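PDB 4AZS: methyltransferase WBDD from Escherichia coli, which acts as a bifunctional kinase and methyltransferase that regulates the chain length of the O antigen in Escherichia coli O9a. Local coordinates for residues K177-Y182 against F207-S212; L439-Q444 against L456-K461; S61-R66 against N223-I228. All blocks are in the same frame, centred on the assembly; numbering follows the deposited sequence.

Contact 1: K177-Y182 against F207-S212. Unlike the reference sequence in segment 177-182: Phe-181 (reference Leu).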
# COMPACT_ATOMS: atom_id res chain seq x y z
N LYS A 177 -15.15 29.89 5.37
CA LYS A 177 -15.39 28.67 4.63
C LYS A 177 -16.50 28.81 3.58
O LYS A 177 -16.52 28.04 2.64
CB LYS A 177 -15.66 27.49 5.57
CG LYS A 177 -17.09 27.36 6.01
CD LYS A 177 -17.35 25.97 6.60
CE LYS A 177 -18.79 25.82 7.13
NZ LYS A 177 -19.27 27.02 7.90
N GLU A 178 -17.38 29.81 3.71
CA GLU A 178 -18.46 29.97 2.72
C GLU A 178 -17.93 30.53 1.40
O GLU A 178 -18.63 30.56 0.42
CB GLU A 178 -19.56 30.90 3.28
CG GLU A 178 -20.39 30.25 4.38
CD GLU A 178 -19.64 30.08 5.73
OE1 GLU A 178 -18.68 30.81 6.06
OE2 GLU A 178 -20.05 29.20 6.49
N GLU A 179 -16.72 31.07 1.38
CA GLU A 179 -16.13 31.50 0.14
C GLU A 179 -16.05 30.28 -0.78
O GLU A 179 -15.90 29.14 -0.34
CB GLU A 179 -14.80 32.19 0.41
CG GLU A 179 -15.01 33.48 1.20
CD GLU A 179 -13.74 34.31 1.33
OE1 GLU A 179 -13.29 34.86 0.30
OE2 GLU A 179 -13.19 34.36 2.47
N PRO A 180 -16.26 30.49 -2.06
CA PRO A 180 -16.55 29.33 -2.91
C PRO A 180 -15.28 28.53 -3.39
O PRO A 180 -15.41 27.55 -4.13
CB PRO A 180 -17.27 29.98 -4.12
CG PRO A 180 -16.59 31.32 -4.23
CD PRO A 180 -16.39 31.77 -2.79
N PHE A 181 -14.08 28.93 -2.98
CA PHE A 181 -12.85 28.32 -3.51
C PHE A 181 -12.38 27.05 -2.78
O PHE A 181 -12.78 26.78 -1.64
CB PHE A 181 -11.71 29.35 -3.57
CG PHE A 181 -12.14 30.64 -4.21
CD1 PHE A 181 -12.30 30.73 -5.58
CD2 PHE A 181 -12.48 31.71 -3.44
CE1 PHE A 181 -12.75 31.89 -6.18
CE2 PHE A 181 -12.90 32.91 -4.03
CZ PHE A 181 -13.02 32.99 -5.40
N TYR A 182 -11.52 26.28 -3.46
CA TYR A 182 -11.04 25.00 -2.92
C TYR A 182 -10.41 25.15 -1.52
O TYR A 182 -10.59 24.30 -0.70
CB TYR A 182 -10.05 24.33 -3.87
CG TYR A 182 -8.79 25.08 -3.93
CD1 TYR A 182 -8.68 26.23 -4.67
CD2 TYR A 182 -7.69 24.68 -3.17
CE1 TYR A 182 -7.51 26.96 -4.71
CE2 TYR A 182 -6.53 25.42 -3.17
CZ TYR A 182 -6.44 26.55 -3.96
OH TYR A 182 -5.30 27.28 -3.99
N PHE A 207 -16.55 42.99 4.90
CA PHE A 207 -16.06 43.63 3.69
C PHE A 207 -16.16 42.73 2.49
O PHE A 207 -15.92 41.52 2.57
CB PHE A 207 -14.62 44.12 3.91
CG PHE A 207 -14.54 45.15 4.97
CD1 PHE A 207 -14.82 46.48 4.67
CD2 PHE A 207 -14.34 44.80 6.30
CE1 PHE A 207 -14.82 47.44 5.65
CE2 PHE A 207 -14.32 45.76 7.29
CZ PHE A 207 -14.60 47.10 6.97
N ASP A 208 -16.51 43.35 1.37
CA ASP A 208 -16.50 42.73 0.03
C ASP A 208 -15.07 42.53 -0.46
O ASP A 208 -14.25 43.43 -0.48
CB ASP A 208 -17.34 43.62 -0.95
CG ASP A 208 -17.55 42.96 -2.39
OD1 ASP A 208 -16.96 41.92 -2.78
OD2 ASP A 208 -18.34 43.55 -3.16
N THR A 209 -14.76 41.31 -0.83
CA THR A 209 -13.41 41.00 -1.28
C THR A 209 -13.21 41.15 -2.78
O THR A 209 -12.09 41.05 -3.24
CB THR A 209 -13.10 39.52 -1.06
OG1 THR A 209 -14.01 38.75 -1.86
CG2 THR A 209 -13.25 39.16 0.37
N HIS A 210 -14.32 41.28 -3.52
CA HIS A 210 -14.34 41.17 -5.00
C HIS A 210 -13.94 39.86 -5.58
O HIS A 210 -13.73 39.78 -6.78
CB HIS A 210 -13.53 42.29 -5.65
CG HIS A 210 -14.07 43.66 -5.30
ND1 HIS A 210 -13.56 44.41 -4.27
CD2 HIS A 210 -15.13 44.37 -5.82
CE1 HIS A 210 -14.27 45.55 -4.17
NE2 HIS A 210 -15.23 45.53 -5.13
N LEU A 211 -13.86 38.81 -4.77
CA LEU A 211 -13.67 37.49 -5.30
C LEU A 211 -14.99 36.77 -5.42
O LEU A 211 -15.10 35.84 -6.21
CB LEU A 211 -12.74 36.66 -4.38
CG LEU A 211 -11.34 37.22 -4.20
CD1 LEU A 211 -10.65 36.56 -2.98
CD2 LEU A 211 -10.53 37.02 -5.47
N SER A 212 -15.96 37.15 -4.58
CA SER A 212 -17.22 36.48 -4.54
C SER A 212 -18.18 37.32 -3.75
O SER A 212 -17.78 38.31 -3.19
CB SER A 212 -17.12 35.09 -3.88
OG SER A 212 -17.21 35.17 -2.44
O HOH W 1 -15.08 36.38 -0.88
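The backbones at Glu-179 and Ser-212 come closest, their CA atoms 6.9 Å apart, and both segments are irregular where they meet. With no direct polar bond between them, 177-182 and 207-212 meet by van der Waals contact and through one bridging water. Phe-181 presents the rim of its ring, CE2 lying 3.8 Å from Leu-211 CB, and the two side chains cross at about a right angle. Near the ring plane, Leu-211 O sits at the edge, 3.6 Å from Phe-181 CZ. Pro-180 CG lies over the centre of one face of that ring, while Pro-180 CD reaches to 3.5 Å from Ser-212 OG. That hydroxyl is set between backbone N and carbonyl carbon (chi1 84°), where it also donates to the water at 2.9 Å, measured from Ser-212 OG. The same water accepts from Thr-209 OG1 at 2.8 Å and donates to Glu-179 OE1 at 2.6 Å. Thr-209 OG1 is in turn fixed by an ST turn, accepting from Leu-211 N. Beyond the segments, Glu-179 OE1 pairs with Arg-216 and Ser-212 OG bonds to Val-214 N; Phe-181 packs on Pro-180 of a neighbouring subunit. The polar link between the two segments thus runs through one water, which ties the carboxylate of the buried Glu-179, probably kept charged by Arg-216, to two hydroxyls beside an aromatic patch at a subunit interface.

Contact 2: L439-Q444 against L456-K461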
# COMPACT_ATOMS: atom_id res chain seq x y z
N LEU A 439 -40.47 29.27 57.99
CA LEU A 439 -41.10 28.69 56.81
C LEU A 439 -42.47 28.13 57.15
O LEU A 439 -43.42 28.29 56.37
CB LEU A 439 -40.20 27.59 56.22
CG LEU A 439 -40.87 26.35 55.60
CD1 LEU A 439 -41.48 26.70 54.26
CD2 LEU A 439 -39.90 25.17 55.41
N TYR A 440 -42.58 27.50 58.31
CA TYR A 440 -43.85 26.94 58.69
C TYR A 440 -44.84 28.09 58.82
O TYR A 440 -45.97 27.96 58.40
CB TYR A 440 -43.76 26.10 59.98
CG TYR A 440 -45.08 25.53 60.41
CD1 TYR A 440 -45.90 26.27 61.22
CD2 TYR A 440 -45.52 24.27 60.01
CE1 TYR A 440 -47.13 25.79 61.63
CE2 TYR A 440 -46.77 23.79 60.40
CZ TYR A 440 -47.56 24.57 61.21
OH TYR A 440 -48.82 24.18 61.65
N ALA A 441 -44.43 29.23 59.37
CA ALA A 441 -45.38 30.33 59.54
C ALA A 441 -45.83 30.83 58.20
O ALA A 441 -46.97 31.18 58.02
CB ALA A 441 -44.80 31.48 60.36
N VAL A 442 -44.93 30.84 57.23
CA VAL A 442 -45.30 31.39 55.96
C VAL A 442 -46.32 30.49 55.33
O VAL A 442 -47.30 30.98 54.73
CB VAL A 442 -44.12 31.50 54.99
CG1 VAL A 442 -44.61 31.91 53.61
CG2 VAL A 442 -43.09 32.48 55.50
N TRP A 443 -46.10 29.19 55.47
CA TRP A 443 -47.00 28.21 54.89
C TRP A 443 -48.38 28.23 55.47
O TRP A 443 -49.28 27.81 54.81
CB TRP A 443 -46.41 26.80 54.94
CG TRP A 443 -45.63 26.50 53.69
CD1 TRP A 443 -44.36 26.98 53.35
CD2 TRP A 443 -46.05 25.70 52.53
NE1 TRP A 443 -43.96 26.53 52.11
CE2 TRP A 443 -44.93 25.75 51.57
CE3 TRP A 443 -47.18 24.97 52.22
CZ2 TRP A 443 -44.98 25.09 50.35
CZ3 TRP A 443 -47.21 24.31 50.99
CH2 TRP A 443 -46.13 24.37 50.08
N GLN A 444 -48.56 28.75 56.68
CA GLN A 444 -49.90 28.83 57.28
C GLN A 444 -50.67 30.05 56.79
O GLN A 444 -51.80 30.24 57.18
CB GLN A 444 -49.80 28.92 58.79
CG GLN A 444 -49.13 27.73 59.43
CD GLN A 444 -49.65 26.44 58.86
OE1 GLN A 444 -50.86 26.19 58.87
NE2 GLN A 444 -48.76 25.66 58.28
N LEU A 456 -39.97 38.98 54.83
CA LEU A 456 -39.01 39.72 55.64
C LEU A 456 -39.52 39.90 57.07
O LEU A 456 -38.79 39.67 58.03
CB LEU A 456 -38.69 41.08 55.00
CG LEU A 456 -37.90 42.01 55.94
CD1 LEU A 456 -36.53 41.42 56.26
CD2 LEU A 456 -37.76 43.40 55.35
N ALA A 457 -40.76 40.32 57.24
CA ALA A 457 -41.28 40.56 58.59
C ALA A 457 -41.25 39.28 59.42
O ALA A 457 -40.86 39.29 60.60
CB ALA A 457 -42.68 41.17 58.56
N LEU A 458 -41.61 38.15 58.81
CA LEU A 458 -41.62 36.93 59.57
C LEU A 458 -40.17 36.52 59.86
O LEU A 458 -39.88 36.00 60.94
CB LEU A 458 -42.42 35.83 58.87
CG LEU A 458 -43.94 35.96 58.92
CD1 LEU A 458 -44.62 34.93 58.04
CD2 LEU A 458 -44.46 35.83 60.33
N PHE A 459 -39.26 36.77 58.92
CA PHE A 459 -37.88 36.44 59.12
C PHE A 459 -37.28 37.16 60.33
O PHE A 459 -36.63 36.55 61.14
CB PHE A 459 -37.04 36.76 57.88
CG PHE A 459 -35.56 36.61 58.13
CD1 PHE A 459 -34.95 35.39 57.96
CD2 PHE A 459 -34.81 37.69 58.59
CE1 PHE A 459 -33.59 35.24 58.19
CE2 PHE A 459 -33.45 37.55 58.82
CZ PHE A 459 -32.84 36.33 58.61
N GLU A 460 -37.55 38.45 60.45
CA GLU A 460 -37.10 39.23 61.60
C GLU A 460 -37.65 38.79 62.97
O GLU A 460 -37.06 39.07 64.00
CB GLU A 460 -37.44 40.71 61.35
CG GLU A 460 -36.49 41.34 60.32
CD GLU A 460 -36.99 42.67 59.74
OE1 GLU A 460 -38.07 43.16 60.17
OE2 GLU A 460 -36.31 43.23 58.84
N LYS A 461 -38.78 38.09 62.99
CA LYS A 461 -39.36 37.70 64.25
C LYS A 461 -39.28 36.19 64.41
O LYS A 461 -40.00 35.62 65.24
CB LYS A 461 -40.81 38.15 64.28
CG LYS A 461 -40.97 39.66 64.12
CD LYS A 461 -40.61 40.42 65.40
CE LYS A 461 -40.66 41.92 65.17
NZ LYS A 461 -40.88 42.71 66.40
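Leu-458 is the single residue through which 456-461 touches 439-444, reaching Val-442 and Ala-441 on the facing helix. The close part is a methyl contact: Leu-458 CD1 stands 3.8 Å from Val-442 CG2, and the two side chains run oblique to one another. Ala-441 CB lies farther off, 4.2 Å from the same CD1 of Leu-458, so one branch of the leucine rests against two consecutive residues. Val-442 and Leu-458 also have the nearest backbones, their CA atoms 7.6 Å apart. Val-442 turns CG2 toward the leucine because that branch stands beside the backbone N, anti to the carbonyl carbon, whereas CG1 takes the position anti to N (chi1 172°). The loose side is the outer face of 456-461, where Ala-457, Glu-460 and Lys-461 are exposed and Leu-458 is only partly buried. The evidence for a slight contact is its area, 105 Å² summed over both sides, and the absence of any polar bond between the segments. Other contacts join the same helices. Phe-459 makes an edge-to-face stack with Trp-438, and touches helix 341-357 together with Leu-456. On the 439-444 side, Val-442 packs on Phe-404 of helix 397-410, and Leu-439 leans on helix 475-485. Helices 435-443 and 452-460 therefore pack side by side among these three helices, on the kinase side of the chain, about 41 Å from its centre to that of the contact.

Contact 3: S61-R66 against N223-I228. With SO4 (sulfate ion), chain E; SO4 (sulfate ion), chain F.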
# COMPACT_ATOMS: atom_id res chain seq x y z
N SER A 61 -5.12 55.40 20.06
CA SER A 61 -4.11 56.42 20.23
C SER A 61 -4.59 57.46 21.28
O SER A 61 -3.81 57.91 22.11
CB SER A 61 -3.81 57.13 18.91
OG SER A 61 -2.86 58.14 19.13
N ARG A 62 -5.86 57.82 21.22
CA ARG A 62 -6.46 58.68 22.22
C ARG A 62 -6.32 58.06 23.61
O ARG A 62 -5.89 58.71 24.54
CB ARG A 62 -7.92 58.94 21.91
CG ARG A 62 -8.60 60.08 22.73
CD ARG A 62 -10.05 60.39 22.28
NE ARG A 62 -10.18 60.37 20.80
CZ ARG A 62 -10.87 59.48 20.06
NH1 ARG A 62 -11.60 58.51 20.61
NH2 ARG A 62 -10.84 59.58 18.72
N ALA A 63 -6.63 56.78 23.74
CA ALA A 63 -6.61 56.13 25.07
C ALA A 63 -5.22 56.08 25.63
O ALA A 63 -5.02 56.32 26.80
CB ALA A 63 -7.17 54.71 24.98
N LEU A 64 -4.24 55.74 24.81
CA LEU A 64 -2.89 55.65 25.29
C LEU A 64 -2.22 57.03 25.35
O LEU A 64 -1.15 57.16 25.87
CB LEU A 64 -2.07 54.70 24.40
CG LEU A 64 -2.50 53.23 24.33
CD1 LEU A 64 -1.57 52.39 23.45
CD2 LEU A 64 -2.58 52.58 25.71
N GLY A 65 -2.80 58.04 24.73
CA GLY A 65 -2.24 59.38 24.82
C GLY A 65 -1.06 59.65 23.90
O GLY A 65 -0.31 60.61 24.11
N ARG A 66 -0.90 58.86 22.84
CA ARG A 66 0.28 59.00 21.98
C ARG A 66 0.10 58.28 20.65
O ARG A 66 -0.83 57.47 20.51
CB ARG A 66 1.54 58.49 22.67
CG ARG A 66 1.46 57.02 23.01
CD ARG A 66 2.80 56.48 23.44
NE ARG A 66 2.64 55.15 24.02
CZ ARG A 66 2.50 54.03 23.31
NH1 ARG A 66 2.53 54.09 21.98
NH2 ARG A 66 2.35 52.85 23.94
N ASN A 223 -6.01 41.05 24.33
CA ASN A 223 -5.78 40.27 25.54
C ASN A 223 -5.50 41.17 26.75
O ASN A 223 -5.20 40.66 27.81
CB ASN A 223 -4.66 39.25 25.36
CG ASN A 223 -5.16 37.90 24.90
OD1 ASN A 223 -6.35 37.65 24.75
ND2 ASN A 223 -4.22 37.02 24.60
N HIS A 224 -5.65 42.48 26.59
CA HIS A 224 -5.25 43.42 27.63
C HIS A 224 -6.22 44.53 27.90
O HIS A 224 -6.12 45.17 28.94
CB HIS A 224 -3.90 44.03 27.26
CG HIS A 224 -2.80 43.04 27.24
ND1 HIS A 224 -2.32 42.47 28.38
CD2 HIS A 224 -2.08 42.48 26.19
CE1 HIS A 224 -1.36 41.60 28.06
NE2 HIS A 224 -1.22 41.60 26.72
N ARG A 225 -7.11 44.81 26.95
CA ARG A 225 -8.02 45.93 27.04
C ARG A 225 -9.43 45.59 26.62
O ARG A 225 -9.67 44.76 25.72
CB ARG A 225 -7.52 47.10 26.16
CG ARG A 225 -6.13 47.64 26.55
CD ARG A 225 -5.66 48.84 25.72
NE ARG A 225 -6.38 50.04 26.07
CZ ARG A 225 -6.04 50.90 27.03
NH1 ARG A 225 -4.96 50.70 27.73
NH2 ARG A 225 -6.81 51.95 27.29
N VAL A 226 -10.38 46.23 27.28
CA VAL A 226 -11.70 46.36 26.73
C VAL A 226 -11.66 47.51 25.72
O VAL A 226 -11.28 48.61 26.05
CB VAL A 226 -12.74 46.62 27.84
CG1 VAL A 226 -14.11 46.91 27.23
CG2 VAL A 226 -12.82 45.41 28.74
N LEU A 227 -12.09 47.23 24.51
CA LEU A 227 -12.01 48.14 23.42
C LEU A 227 -13.41 48.32 22.84
O LEU A 227 -13.79 47.67 21.90
CB LEU A 227 -11.09 47.57 22.37
CG LEU A 227 -9.63 47.35 22.74
CD1 LEU A 227 -8.90 46.61 21.66
CD2 LEU A 227 -8.97 48.65 23.04
N ILE A 228 -14.14 49.25 23.40
CA ILE A 228 -15.51 49.54 23.04
C ILE A 228 -15.48 51.04 22.78
O ILE A 228 -14.78 51.76 23.48
CB ILE A 228 -16.41 49.18 24.24
CG1 ILE A 228 -16.55 47.67 24.39
CG2 ILE A 228 -17.81 49.79 24.13
CD1 ILE A 228 -17.14 47.28 25.73
S SO4 E . -4.55 53.37 30.06
O1 SO4 E . -3.89 52.07 29.76
O2 SO4 E . -5.88 53.51 29.38
O3 SO4 E . -3.66 54.46 29.56
O4 SO4 E . -4.74 53.39 31.54
S SO4 F . 2.90 53.71 27.54
O1 SO4 F . 1.78 52.88 27.01
O2 SO4 F . 2.95 55.04 26.88
O3 SO4 F . 4.19 53.01 27.30
O4 SO4 F . 2.71 53.89 28.99
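Arg-225 reaches Ala-63 and Leu-64 through a chain that leaves the strand with CG beside the backbone N (chi1 -61°) and bends at its third torsion (chi3 73°), which carries the guanidinium to the C-terminal end of helix 47-64. Leu-64 extends its side chain to meet it: CD2 lies over one face of the group, 3.6 Å from Arg-225 NH1. Ala-63 CB approaches obliquely, 3.6 Å from Arg-225 NH2. At the polar edge a sulfate, probably from the crystallisation liquor, lies in the guanidinium plane and takes two bonds: Arg-225 NH1 to its O1 at 2.7 Å and Arg-225 NH2 to its O2 at 2.8 Å, the latter nearly straight at 170°. Arg-225 NH2 also donates to Asn-232 of strand 231-234, so the rotation of the guanidinium is held from more than one direction. Arg-66 binds a second sulfate in a bidentate way, with NE at 2.9 Å from its O2 and NH2 at 3.1 Å from its O1; its NH1 forms a salt bridge with Asp-136. The helix ends in a Schellman motif: Gly-65, with positive phi, is the C-prime residue, Arg-66 N bonds to Ser-61 O at 3.1 Å, and Gly-65 N bonds weakly to Arg-62 O. The contact sets this helix end against the small hairpin 225-228/231-234. The helix leads into strand 69-73, first in chain order and third across a sheet of order 3-2-1-4-5-7-6, the order of class I methyltransferases.

In the fold
From the N terminus, contact 3 opens first, at the end of helix 47-64, and closes only at strand 225-228, so its 156 intervening residues hold every strand of the seven-stranded methyltransferase sheet. Contact 1 opens and closes within that span: it joins the loop after strand 169-173 to the loop between strands 200-207 and 216-222, about 32 Å from contact 3 between centres. None of the loops cross. Contact 2 comes later in series, closing a short loop between helices 435-443 and 452-460, beyond the kinase-like sheet. Its centre lies about 66 Å from the centre of contact 1 and about 52 Å from that of contact 3, on the opposite side of the chain's centre.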